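Local coordinates for CT398 (Chlamydia trachomatis, PDB 4ILO), which is of unknown function but folds into a long coiled-coil hairpin with a zinc ribbon, and may bind DNA or RNA, at residues A[6-11]-A[192-197]; A[15-20]-A[164-169]. All coordinates share one frame; numbering follows the deposited sequence.

Interaction 1. Residues A[6-11]-A[192-197]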
loop_
_atom_site.group_PDB
_atom_site.type_symbol
_atom_site.label_atom_id
_atom_site.label_comp_id
_atom_site.label_asym_id
_atom_site.label_seq_id
_atom_site.Cartn_x
_atom_site.Cartn_y
_atom_site.Cartn_z
ATOM N N ASP A 6 -34.696 17.791 -27.582
ATOM C CA ASP A 6 -33.814 16.727 -28.071
ATOM C C ASP A 6 -32.398 16.882 -27.522
ATOM O O ASP A 6 -31.746 15.884 -27.177
ATOM C CB ASP A 6 -33.759 16.718 -29.600
ATOM C CG ASP A 6 -35.085 16.349 -30.238
ATOM O OD1 ASP A 6 -35.806 15.488 -29.688
ATOM O OD2 ASP A 6 -35.397 16.925 -31.304
ATOM N N ALA A 7 -31.887 18.113 -27.469
ATOM C CA ALA A 7 -30.562 18.306 -26.895
ATOM C C ALA A 7 -30.540 17.864 -25.436
ATOM O O ALA A 7 -29.546 17.283 -24.962
ATOM C CB ALA A 7 -30.121 19.766 -27.033
ATOM N N LEU A 8 -31.631 18.125 -24.708
ATOM C CA LEU A 8 -31.671 17.782 -23.294
ATOM C C LEU A 8 -31.736 16.279 -23.128
ATOM O O LEU A 8 -30.892 15.695 -22.445
ATOM C CB LEU A 8 -32.840 18.470 -22.582
ATOM C CG LEU A 8 -32.671 19.972 -22.289
ATOM C CD1 LEU A 8 -33.956 20.557 -21.722
ATOM C CD2 LEU A 8 -31.491 20.264 -21.353
ATOM N N GLN A 9 -32.698 15.633 -23.792
ATOM C CA GLN A 9 -32.808 14.180 -23.711
ATOM C C GLN A 9 -31.464 13.514 -24.002
ATOM O O GLN A 9 -31.081 12.524 -23.345
ATOM C CB GLN A 9 -33.893 13.705 -24.685
ATOM C CG GLN A 9 -34.473 12.314 -24.367
ATOM C CD GLN A 9 -35.642 11.910 -25.309
ATOM O OE1 GLN A 9 -36.158 12.728 -26.088
ATOM N NE2 GLN A 9 -36.057 10.645 -25.222
ATOM N N SER A 10 -30.704 14.076 -24.947
ATOM C CA SER A 10 -29.441 13.463 -25.342
ATOM C C SER A 10 -28.353 13.632 -24.271
ATOM O O SER A 10 -27.635 12.685 -23.971
ATOM C CB SER A 10 -28.965 14.038 -26.665
ATOM O OG SER A 10 -27.753 13.438 -27.059
ATOM N N ILE A 11 -28.185 14.845 -23.739
ATOM C CA ILE A 11 -27.218 15.081 -22.672
ATOM C C ILE A 11 -27.643 14.370 -21.399
ATOM O O ILE A 11 -26.799 13.917 -20.626
ATOM C CB ILE A 11 -27.050 16.587 -22.419
ATOM C CG1 ILE A 11 -25.682 16.881 -21.813
ATOM C CG2 ILE A 11 -28.146 17.087 -21.476
ATOM C CD1 ILE A 11 -24.519 16.573 -22.696
ATOM N N ARG A 192 -24.484 15.037 -10.993
ATOM C CA ARG A 192 -25.392 15.467 -12.061
ATOM C C ARG A 192 -25.379 16.978 -12.154
ATOM O O ARG A 192 -25.627 17.674 -11.161
ATOM C CB ARG A 192 -26.806 14.936 -11.856
ATOM C CG ARG A 192 -26.890 13.464 -12.246
ATOM C CD ARG A 192 -28.283 12.803 -12.037
ATOM N NE ARG A 192 -28.203 11.361 -12.304
ATOM C CZ ARG A 192 -27.748 10.442 -11.435
ATOM N NH1 ARG A 192 -27.352 10.766 -10.204
ATOM N NH2 ARG A 192 -27.713 9.165 -11.785
ATOM N N VAL A 193 -25.077 17.481 -13.347
ATOM C CA VAL A 193 -24.998 18.916 -13.579
ATOM C C VAL A 193 -26.108 19.453 -14.519
ATOM O O VAL A 193 -26.269 20.686 -14.643
ATOM C CB VAL A 193 -23.595 19.286 -14.083
ATOM C CG1 VAL A 193 -22.537 18.961 -12.963
ATOM C CG2 VAL A 193 -23.277 18.512 -15.351
ATOM N N VAL A 194 -26.843 18.582 -15.202
ATOM C CA VAL A 194 -28.069 18.949 -15.911
ATOM C C VAL A 194 -29.195 18.405 -15.053
ATOM O O VAL A 194 -29.404 17.187 -14.998
ATOM C CB VAL A 194 -28.114 18.350 -17.322
ATOM C CG1 VAL A 194 -29.368 18.882 -18.101
ATOM C CG2 VAL A 194 -26.858 18.683 -18.086
ATOM N N VAL A 195 -29.881 19.284 -14.329
ATOM C CA VAL A 195 -30.763 18.813 -13.255
ATOM C C VAL A 195 -32.131 19.474 -13.343
ATOM O O VAL A 195 -32.242 20.621 -13.802
ATOM C CB VAL A 195 -30.158 19.087 -11.864
ATOM C CG1 VAL A 195 -28.787 18.355 -11.696
ATOM C CG2 VAL A 195 -30.074 20.609 -11.580
ATOM N N PRO A 196 -33.201 18.806 -12.923
ATOM C CA PRO A 196 -34.531 19.402 -13.057
ATOM C C PRO A 196 -34.889 20.262 -11.843
ATOM O O PRO A 196 -34.277 20.168 -10.764
ATOM C CB PRO A 196 -35.446 18.173 -13.181
ATOM C CG PRO A 196 -34.736 17.103 -12.334
ATOM C CD PRO A 196 -33.243 17.396 -12.471
ATOM N N ILE A 197 -35.857 21.157 -12.077
ATOM C CA ILE A 197 -36.564 21.868 -11.010
ATOM C C ILE A 197 -37.416 20.865 -10.238
ATOM O O ILE A 197 -38.282 20.202 -10.822
ATOM C CB ILE A 197 -37.490 22.950 -11.590
ATOM C CG1 ILE A 197 -36.801 23.847 -12.620
ATOM C CG2 ILE A 197 -38.108 23.778 -10.450
ATOM C CD1 ILE A 197 -36.029 24.926 -12.013
#
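No flat group takes part where Leu8 and Ile11 of the helix meet Val194 of the strand; the contact has neither ring faces nor edges, and methyl groups of branched side chains do all the touching. All three residues are buried, and no hydrogen bond joins the segments. Val194 projects its side chain toward the helix and presents both methyls. Its CG1 lies 4.1 Å from CD2 of Leu8 and 4.0 Å from CG2 of Ile11, so one methyl bridges two residues a helical turn apart. The other, CG2, rests 4.0 Å from the same Ile11 CG2. In this way the gamma-methyl CG2 of Ile11, rather than its longer CG1-CD1 arm, serves the strand, because CG1 stands roughly opposite the backbone N (chi1 -155°) and leaves CG2 tucked between the N and the carbonyl carbon. Leu8 leaves its helix alongside the strand rather than toward it, and only its distal CD2 swings close enough to touch. Both helical side chains lie at a slant across the valine.

Val194 opens strand 194-198, an inner strand of the small sheet of the C4-type zinc ribbon, lying parallel to strand 232-234 and antiparallel to 201-202. The contact thus docks the zinc ribbon onto the N-terminal part of helix 2-86, with the valine side chain about 12 Å from the zinc ion held by Cys202, Cys205, Cys226 and Cys229. Beta-branched valine suits an extended strand, where its two methyls form a short, broad knob. Leucine suits position 8, where a delta-methyl must make up for a CB not aimed at the strand; Ile11, whose CB is, needs only its short gamma-methyl. Tyr234 and Gln220 adjoin Leu8, Tyr182 of helix 176-189 flanks Ile11, and Leu12 and Ile232 pack on Val194.

Interaction 2. Residues A[15-20]-A[164-169]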
loop_
_atom_site.group_PDB
_atom_site.type_symbol
_atom_site.label_atom_id
_atom_site.label_comp_id
_atom_site.label_asym_id
_atom_site.label_seq_id
_atom_site.Cartn_x
_atom_site.Cartn_y
_atom_site.Cartn_z
ATOM N N GLN A 15 -25.275 11.897 -19.480
ATOM C CA GLN A 15 -25.014 12.153 -18.076
ATOM C C GLN A 15 -25.151 10.874 -17.252
ATOM O O GLN A 15 -24.394 10.664 -16.296
ATOM C CB GLN A 15 -25.947 13.237 -17.567
ATOM C CG GLN A 15 -25.645 13.682 -16.202
ATOM C CD GLN A 15 -26.521 14.805 -15.761
ATOM O OE1 GLN A 15 -26.039 15.877 -15.420
ATOM N NE2 GLN A 15 -27.832 14.573 -15.780
ATOM N N GLU A 16 -26.094 9.996 -17.608
ATOM C CA GLU A 16 -26.223 8.745 -16.852
ATOM C C GLU A 16 -25.004 7.843 -17.055
ATOM O O GLU A 16 -24.544 7.175 -16.105
ATOM C CB GLU A 16 -27.525 8.028 -17.216
ATOM C CG GLU A 16 -28.768 8.775 -16.739
ATOM C CD GLU A 16 -28.679 9.157 -15.247
ATOM O OE1 GLU A 16 -28.555 8.250 -14.385
ATOM O OE2 GLU A 16 -28.737 10.375 -14.940
ATOM N N LEU A 17 -24.437 7.843 -18.267
ATOM C CA LEU A 17 -23.208 7.094 -18.501
ATOM C C LEU A 17 -22.055 7.682 -17.698
ATOM O O LEU A 17 -21.322 6.951 -17.016
ATOM C CB LEU A 17 -22.884 7.060 -19.992
ATOM C CG LEU A 17 -23.972 6.416 -20.852
ATOM C CD1 LEU A 17 -23.653 6.551 -22.354
ATOM C CD2 LEU A 17 -24.211 4.951 -20.454
ATOM N N ASP A 18 -21.910 9.008 -17.730
ATOM C CA ASP A 18 -20.839 9.642 -16.973
ATOM C C ASP A 18 -20.941 9.362 -15.467
ATOM O O ASP A 18 -19.914 9.153 -14.800
ATOM C CB ASP A 18 -20.773 11.127 -17.295
ATOM C CG ASP A 18 -20.157 11.383 -18.662
ATOM O OD1 ASP A 18 -19.260 10.596 -19.021
ATOM O OD2 ASP A 18 -20.564 12.338 -19.381
ATOM N N ILE A 19 -22.155 9.352 -14.904
ATOM C CA ILE A 19 -22.282 9.095 -13.469
ATOM C C ILE A 19 -21.775 7.693 -13.133
ATOM O O ILE A 19 -20.992 7.496 -12.185
ATOM C CB ILE A 19 -23.739 9.292 -13.007
ATOM C CG1 ILE A 19 -24.160 10.761 -13.156
ATOM C CG2 ILE A 19 -23.906 8.775 -11.527
ATOM C CD1 ILE A 19 -23.325 11.748 -12.421
ATOM N N LYS A 20 -22.224 6.699 -13.901
ATOM C CA LYS A 20 -21.743 5.334 -13.704
ATOM C C LYS A 20 -20.227 5.277 -13.809
ATOM O O LYS A 20 -19.557 4.667 -12.965
ATOM C CB LYS A 20 -22.377 4.403 -14.731
ATOM C CG LYS A 20 -23.863 4.207 -14.547
ATOM C CD LYS A 20 -24.346 3.057 -15.404
ATOM C CE LYS A 20 -25.803 3.203 -15.794
ATOM N NZ LYS A 20 -26.168 2.181 -16.822
ATOM N N LEU A 164 -17.859 3.704 -22.227
ATOM C CA LEU A 164 -17.153 4.682 -23.050
ATOM C C LEU A 164 -17.662 4.658 -24.492
ATOM O O LEU A 164 -18.009 5.704 -25.063
ATOM C CB LEU A 164 -15.658 4.402 -23.009
ATOM C CG LEU A 164 -14.729 5.589 -23.237
ATOM C CD1 LEU A 164 -15.312 6.886 -22.693
ATOM C CD2 LEU A 164 -13.424 5.289 -22.551
ATOM N N SER A 165 -17.720 3.469 -25.098
ATOM C CA SER A 165 -18.151 3.374 -26.486
ATOM C C SER A 165 -19.590 3.845 -26.642
ATOM O O SER A 165 -19.942 4.460 -27.656
ATOM C CB SER A 165 -18.004 1.936 -26.981
ATOM O OG SER A 165 -19.065 1.120 -26.512
ATOM N N GLN A 166 -20.443 3.543 -25.659
ATOM C CA GLN A 166 -21.801 4.071 -25.669
ATOM C C GLN A 166 -21.789 5.589 -25.593
ATOM O O GLN A 166 -22.523 6.263 -26.331
ATOM C CB GLN A 166 -22.596 3.509 -24.496
ATOM C CG GLN A 166 -22.939 2.046 -24.598
ATOM C CD GLN A 166 -23.443 1.507 -23.273
ATOM O OE1 GLN A 166 -24.400 2.040 -22.690
ATOM N NE2 GLN A 166 -22.785 0.467 -22.773
ATOM N N ARG A 167 -20.968 6.148 -24.691
ATOM C CA ARG A 167 -20.888 7.600 -24.575
ATOM C C ARG A 167 -20.501 8.217 -25.907
ATOM O O ARG A 167 -21.043 9.253 -26.305
ATOM C CB ARG A 167 -19.891 8.019 -23.486
ATOM C CG ARG A 167 -19.713 9.529 -23.378
ATOM C CD ARG A 167 -18.815 9.984 -22.228
ATOM N NE ARG A 167 -17.517 10.462 -22.710
ATOM C CZ ARG A 167 -16.397 10.527 -21.974
ATOM N NH1 ARG A 167 -16.387 10.164 -20.689
ATOM N NH2 ARG A 167 -15.264 10.964 -22.525
ATOM N N THR A 168 -19.587 7.565 -26.625
ATOM C CA THR A 168 -19.094 8.112 -27.880
ATOM C C THR A 168 -20.144 8.060 -28.986
ATOM O O THR A 168 -20.180 8.962 -29.827
ATOM C CB THR A 168 -17.830 7.362 -28.277
ATOM O OG1 THR A 168 -16.881 7.476 -27.214
ATOM C CG2 THR A 168 -17.241 7.945 -29.560
ATOM N N GLN A 169 -20.996 7.022 -29.012
ATOM C CA GLN A 169 -22.058 6.945 -30.017
ATOM C C GLN A 169 -23.164 7.963 -29.770
ATOM O O GLN A 169 -23.935 8.256 -30.691
ATOM C CB GLN A 169 -22.668 5.531 -30.093
ATOM C CG GLN A 169 -21.849 4.484 -30.890
ATOM C CD GLN A 169 -21.637 4.852 -32.362
ATOM O OE1 GLN A 169 -22.343 5.697 -32.910
ATOM N NE2 GLN A 169 -20.649 4.220 -33.000
#
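Arg167 reaches Asp18 through a chain that starts out extended, with CG trans to the backbone N, and then bends at chi3 (107°), which turns the guanidinium back beside the carboxylate. Asp18 comes from the flank of its own helix, its CG opposite the carbonyl carbon (chi1 -75°), and crosses the arginine chain at about a right angle. OD1 sits 3.3 Å from Arg167 CD and 3.4 Å from Arg167 NH1, the latter a salt bridge with a weak hydrogen bond. Carboxylate and guanidinium planes are 59° apart, so the two groups do not pair side by side. Leu164 CD1 covers one guanidinium face, 3.8 Å above its plane.

Leu17 points its CB toward the facing helix, and its methyls pack there without bonding. CD1 lies 3.6 Å from the backbone N of Arg167 and 3.9 Å from Gln166 CB, while CD2 is 3.7 Å from Gln166 OE1. Leu163 and Leu170 also pack on this leucine, whose forked tip suits the interior of the antiparallel coiled-coil hairpin formed by helices 2-86 and 90-171; the local axes approach to 9.7 Å.

The stronger polar partner of Asp18 is Tyr182, whose OH hydrogen-bonds with OD2. Burial alone would tend to disfavour the aspartate's charge; the tyrosine hydroxyl and the arginine probably offset this, the long ionic pair contributing only modest directional hold.

From the N terminus, helix 2-86 first supplies 6-11 and then, about one turn further along, 15-20. The chain runs out along the hairpin and returns through helix 90-171, where interaction 2 closes a loop of 143 intervening residues between the two arms. Helix 176-189 then leads to 192-197, and interaction 1 closes the larger loop, within which interaction 2 is nested. Their centres are 14 Å apart. Gln15 joins them directly: its OE1 lies 2.8 Å from both Val193 N and Val194 N, probable hydrogen bonds. One end of helix 2-86 therefore carries both the returning arm and the zinc ribbon.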